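Long-range contact in probable acetyltransferase (Pseudomonas aeruginosa PAO1, PDB 2EUI), which probably transfers acyl groups, as a dimeric member of the GNAT acetyltransferase family whose substrate is not known: residues L17-Y25 with N82-R92. Residues are numbered along the deposited sequence; the frame is centred on the assembly and turned at random.
Sequences LFVKYREFY and NDIYVAEEARR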
loop_
_atom_site.group_PDB
_atom_site.type_symbol
_atom_site.label_atom_id
_atom_site.label_comp_id
_atom_site.label_asym_id
_atom_site.label_seq_id
_atom_site.Cartn_x
_atom_site.Cartn_y
_atom_site.Cartn_z
ATOM N N LEU A 17 17.768 -11.996 -8.907
ATOM C CA LEU A 17 17.826 -11.802 -7.461
ATOM C C LEU A 17 16.430 -11.658 -6.864
ATOM O O LEU A 17 16.219 -11.966 -5.693
ATOM C CB LEU A 17 18.654 -10.571 -7.099
ATOM C CG LEU A 17 18.958 -10.563 -5.598
ATOM C CD1 LEU A 17 19.753 -11.823 -5.251
ATOM C CD2 LEU A 17 19.733 -9.311 -5.220
ATOM N N PHE A 18 15.487 -11.185 -7.675
ATOM C CA PHE A 18 14.108 -11.018 -7.231
ATOM C C PHE A 18 13.479 -12.393 -7.000
ATOM O O PHE A 18 12.633 -12.578 -6.113
ATOM C CB PHE A 18 13.312 -10.261 -8.288
ATOM C CG PHE A 18 11.913 -9.926 -7.876
ATOM C CD1 PHE A 18 11.673 -9.108 -6.782
ATOM C CD2 PHE A 18 10.829 -10.393 -8.611
ATOM C CE1 PHE A 18 10.371 -8.756 -6.429
ATOM C CE2 PHE A 18 9.518 -10.043 -8.263
ATOM C CZ PHE A 18 9.289 -9.225 -7.172
ATOM N N VAL A 19 13.901 -13.349 -7.815
ATOM C CA VAL A 19 13.417 -14.712 -7.726
ATOM C C VAL A 19 13.901 -15.349 -6.424
ATOM O O VAL A 19 13.111 -15.903 -5.662
ATOM C CB VAL A 19 13.920 -15.525 -8.942
ATOM C CG1 VAL A 19 13.621 -17.016 -8.746
ATOM C CG2 VAL A 19 13.263 -14.989 -10.220
ATOM N N LYS A 20 15.207 -15.248 -6.179
ATOM C CA LYS A 20 15.837 -15.790 -4.976
ATOM C C LYS A 20 15.038 -15.380 -3.752
ATOM O O LYS A 20 14.757 -16.195 -2.864
ATOM C CB LYS A 20 17.257 -15.240 -4.835
ATOM C CG LYS A 20 18.186 -15.544 -5.988
ATOM C CD LYS A 20 18.920 -16.836 -5.763
ATOM C CE LYS A 20 19.871 -17.089 -6.901
ATOM N NZ LYS A 20 20.541 -15.817 -7.276
ATOM N N TYR A 21 14.699 -14.095 -3.715
ATOM C CA TYR A 21 13.915 -13.489 -2.636
ATOM C C TYR A 21 12.562 -14.182 -2.432
ATOM O O TYR A 21 12.216 -14.581 -1.320
ATOM C CB TYR A 21 13.693 -12.009 -2.955
ATOM C CG TYR A 21 12.586 -11.356 -2.165
ATOM C CD1 TYR A 21 12.720 -11.127 -0.800
ATOM C CD2 TYR A 21 11.401 -10.969 -2.784
ATOM C CE1 TYR A 21 11.705 -10.528 -0.071
ATOM C CE2 TYR A 21 10.385 -10.374 -2.066
ATOM C CZ TYR A 21 10.540 -10.154 -0.707
ATOM O OH TYR A 21 9.535 -9.549 0.018
ATOM N N ARG A 22 11.804 -14.314 -3.518
ATOM C CA ARG A 22 10.498 -14.943 -3.471
ATOM C C ARG A 22 10.642 -16.408 -3.099
ATOM O O ARG A 22 9.832 -16.958 -2.354
ATOM C CB ARG A 22 9.800 -14.814 -4.834
ATOM C CG ARG A 22 9.494 -13.373 -5.262
ATOM C CD ARG A 22 8.778 -13.305 -6.605
ATOM N NE ARG A 22 7.567 -14.125 -6.617
ATOM C CZ ARG A 22 7.522 -15.386 -7.037
ATOM N NH1 ARG A 22 8.625 -15.968 -7.486
ATOM N NH2 ARG A 22 6.389 -16.068 -7.007
ATOM N N GLU A 23 11.679 -17.049 -3.621
ATOM C CA GLU A 23 11.894 -18.457 -3.325
ATOM C C GLU A 23 12.267 -18.622 -1.863
ATOM O O GLU A 23 11.772 -19.525 -1.185
ATOM C CB GLU A 23 13.004 -19.026 -4.204
ATOM C CG GLU A 23 12.703 -18.983 -5.673
ATOM C CD GLU A 23 13.815 -19.578 -6.503
ATOM O OE1 GLU A 23 14.971 -19.099 -6.391
ATOM O OE2 GLU A 23 13.534 -20.524 -7.275
ATOM N N PHE A 24 13.131 -17.732 -1.387
ATOM C CA PHE A 24 13.602 -17.780 -0.014
ATOM C C PHE A 24 12.471 -17.668 0.994
ATOM O O PHE A 24 12.603 -18.105 2.133
ATOM C CB PHE A 24 14.612 -16.662 0.231
ATOM C CG PHE A 24 15.177 -16.655 1.618
ATOM C CD1 PHE A 24 16.252 -17.470 1.950
ATOM C CD2 PHE A 24 14.613 -15.850 2.606
ATOM C CE1 PHE A 24 16.761 -17.485 3.253
ATOM C CE2 PHE A 24 15.111 -15.859 3.907
ATOM C CZ PHE A 24 16.188 -16.678 4.233
ATOM N N TYR A 25 11.357 -17.079 0.576
ATOM C CA TYR A 25 10.221 -16.904 1.470
ATOM C C TYR A 25 9.039 -17.840 1.216
ATOM O O TYR A 25 7.927 -17.587 1.681
ATOM C CB TYR A 25 9.764 -15.441 1.447
ATOM C CG TYR A 25 10.704 -14.536 2.207
ATOM C CD1 TYR A 25 10.817 -14.625 3.590
ATOM C CD2 TYR A 25 11.514 -13.620 1.538
ATOM C CE1 TYR A 25 11.718 -13.824 4.293
ATOM C CE2 TYR A 25 12.419 -12.813 2.230
ATOM C CZ TYR A 25 12.515 -12.917 3.605
ATOM O OH TYR A 25 13.389 -12.104 4.295
ATOM N N ASN A 82 7.649 -3.158 1.118
ATOM C CA ASN A 82 7.297 -4.557 0.909
ATOM C C ASN A 82 8.475 -5.520 0.950
ATOM O O ASN A 82 8.422 -6.520 1.668
ATOM C CB ASN A 82 6.578 -4.737 -0.435
ATOM C CG ASN A 82 6.294 -6.200 -0.755
ATOM O OD1 ASN A 82 6.005 -6.557 -1.898
ATOM N ND2 ASN A 82 6.370 -7.052 0.261
ATOM N N ASP A 83 9.520 -5.214 0.174
ATOM C CA ASP A 83 10.693 -6.083 0.071
ATOM C C ASP A 83 12.036 -5.495 0.477
ATOM O O ASP A 83 12.333 -4.319 0.260
ATOM C CB ASP A 83 10.871 -6.597 -1.364
ATOM C CG ASP A 83 9.563 -6.807 -2.085
ATOM O OD1 ASP A 83 8.770 -7.671 -1.647
ATOM O OD2 ASP A 83 9.337 -6.103 -3.102
ATOM N N ILE A 84 12.855 -6.364 1.044
ATOM C CA ILE A 84 14.204 -6.040 1.462
ATOM C C ILE A 84 14.879 -7.407 1.355
ATOM O O ILE A 84 14.311 -8.416 1.759
ATOM C CB ILE A 84 14.240 -5.446 2.916
ATOM C CG1 ILE A 84 15.685 -5.235 3.355
ATOM C CG2 ILE A 84 13.515 -6.347 3.899
ATOM C CD1 ILE A 84 16.405 -4.153 2.595
ATOM N N TYR A 85 16.062 -7.464 0.763
ATOM C CA TYR A 85 16.725 -8.757 0.615
ATOM C C TYR A 85 18.180 -8.699 0.195
ATOM O O TYR A 85 18.572 -7.914 -0.673
ATOM C CB TYR A 85 15.965 -9.614 -0.395
ATOM C CG TYR A 85 16.545 -10.995 -0.598
ATOM C CD1 TYR A 85 16.300 -12.016 0.322
ATOM C CD2 TYR A 85 17.326 -11.289 -1.716
ATOM C CE1 TYR A 85 16.816 -13.296 0.130
ATOM C CE2 TYR A 85 17.846 -12.565 -1.914
ATOM C CZ TYR A 85 17.587 -13.560 -0.991
ATOM O OH TYR A 85 18.101 -14.817 -1.169
ATOM N N VAL A 86 18.976 -9.558 0.812
ATOM C CA VAL A 86 20.397 -9.629 0.501
ATOM C C VAL A 86 20.718 -11.019 -0.031
ATOM O O VAL A 86 20.075 -11.989 0.341
ATOM C CB VAL A 86 21.255 -9.362 1.754
ATOM C CG1 VAL A 86 22.723 -9.358 1.376
ATOM C CG2 VAL A 86 20.860 -8.031 2.386
ATOM N N ALA A 87 21.700 -11.112 -0.917
ATOM C CA ALA A 87 22.096 -12.403 -1.470
ATOM C C ALA A 87 23.021 -13.126 -0.472
ATOM O O ALA A 87 23.722 -12.485 0.317
ATOM C CB ALA A 87 22.804 -12.198 -2.808
ATOM N N GLU A 88 23.010 -14.457 -0.508
ATOM C CA GLU A 88 23.834 -15.271 0.391
ATOM C C GLU A 88 25.275 -14.784 0.517
ATOM O O GLU A 88 25.769 -14.547 1.625
ATOM C CB GLU A 88 23.880 -16.724 -0.087
ATOM C CG GLU A 88 22.562 -17.451 -0.088
ATOM C CD GLU A 88 22.735 -18.951 -0.290
ATOM O OE1 GLU A 88 23.346 -19.358 -1.303
ATOM O OE2 GLU A 88 22.261 -19.724 0.567
ATOM N N GLU A 89 25.944 -14.670 -0.629
ATOM C CA GLU A 89 27.337 -14.240 -0.700
ATOM C C GLU A 89 27.564 -12.937 0.036
ATOM O O GLU A 89 28.621 -12.727 0.629
ATOM C CB GLU A 89 27.773 -14.061 -2.159
ATOM C CG GLU A 89 27.606 -15.305 -3.031
ATOM C CD GLU A 89 26.147 -15.744 -3.171
ATOM O OE1 GLU A 89 25.326 -14.937 -3.669
ATOM O OE2 GLU A 89 25.834 -16.893 -2.782
ATOM N N ALA A 90 26.574 -12.055 -0.021
ATOM C CA ALA A 90 26.657 -10.762 0.639
ATOM C C ALA A 90 26.268 -10.910 2.104
ATOM O O ALA A 90 25.499 -11.804 2.468
ATOM C CB ALA A 90 25.728 -9.767 -0.057
ATOM N N ARG A 91 26.805 -10.037 2.948
ATOM C CA ARG A 91 26.478 -10.077 4.368
ATOM C C ARG A 91 25.149 -9.373 4.554
ATOM O O ARG A 91 25.025 -8.180 4.271
ATOM C CB ARG A 91 27.563 -9.378 5.184
ATOM C CG ARG A 91 28.615 -8.766 4.304
ATOM C CD ARG A 91 29.780 -8.241 5.085
ATOM N NE ARG A 91 30.704 -7.584 4.172
ATOM C CZ ARG A 91 31.827 -6.982 4.542
ATOM N NH1 ARG A 91 32.174 -6.954 5.827
ATOM N NH2 ARG A 91 32.596 -6.404 3.619
ATOM N N ARG A 92 24.161 -10.136 5.012
ATOM C CA ARG A 92 22.808 -9.640 5.246
ATOM C C ARG A 92 22.742 -8.242 5.863
ATOM O O ARG A 92 22.400 -7.269 5.182
ATOM C CB ARG A 92 22.044 -10.644 6.130
ATOM C CG ARG A 92 20.637 -10.212 6.541
ATOM C CD ARG A 92 19.720 -11.430 6.748
ATOM N NE ARG A 92 18.389 -11.056 7.242
ATOM C CZ ARG A 92 17.289 -11.792 7.078
ATOM N NH1 ARG A 92 17.352 -12.951 6.427
ATOM N NH2 ARG A 92 16.122 -11.373 7.561
HETATM O O HOH W 1 14.735 -13.621 7.043
#
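One face of the Tyr-85 ring lies against the backbone of Tyr-21: the Tyr-21 CA sits 3.9 Å from the centroid of that ring and almost on its normal, a CH-pi contact. CD1 of Leu-17 meets the ring at its edge, in plane, and also reaches the methyl of Ala-87. The two tyrosine side chains run past each other in opposite directions, and the Tyr-21 ring turns an edge to the Tyr-85 face in an offset edge-to-face pair, planes at 63°. The extended first torsion of Tyr-85 carries its ring out to the helix, where its OH lies 3.8 Å from CB of Lys-20. Phe-24 completes the aromatic cluster obliquely, its CG 4.0 Å from CE1 of Tyr-85.

At the other end of the Tyr-21 ring, its OH donates a weak hydrogen bond to OD1 of Asp-83 at 2.6 Å, with ring and carboxylate planes 70° apart. The other carboxylate oxygen, OD2, is hydrogen-bonded to Ser-72 OG of the second subunit, which is also hydrogen-bonded to Asn-82 OD1, consistent with the dimer partner holding this carboxylate in place. Nearer the solvent, a water accepts from Arg-92 NH2 at 2.7 Å and makes a weak hydrogen bond with Tyr-25 OH.

The axes of helix segment 17-24, part of helix 11-24, and strand segment 82-86, part of strand 76-86, come within 8.9 Å at 102°, while Ile-84 and Val-86 point from the strand to helix 92-109. Helices on both faces of a mixed sheet, with a classic bulge where Asn-82 and Asp-83 face Gln-65, are characteristic of the GNAT fold.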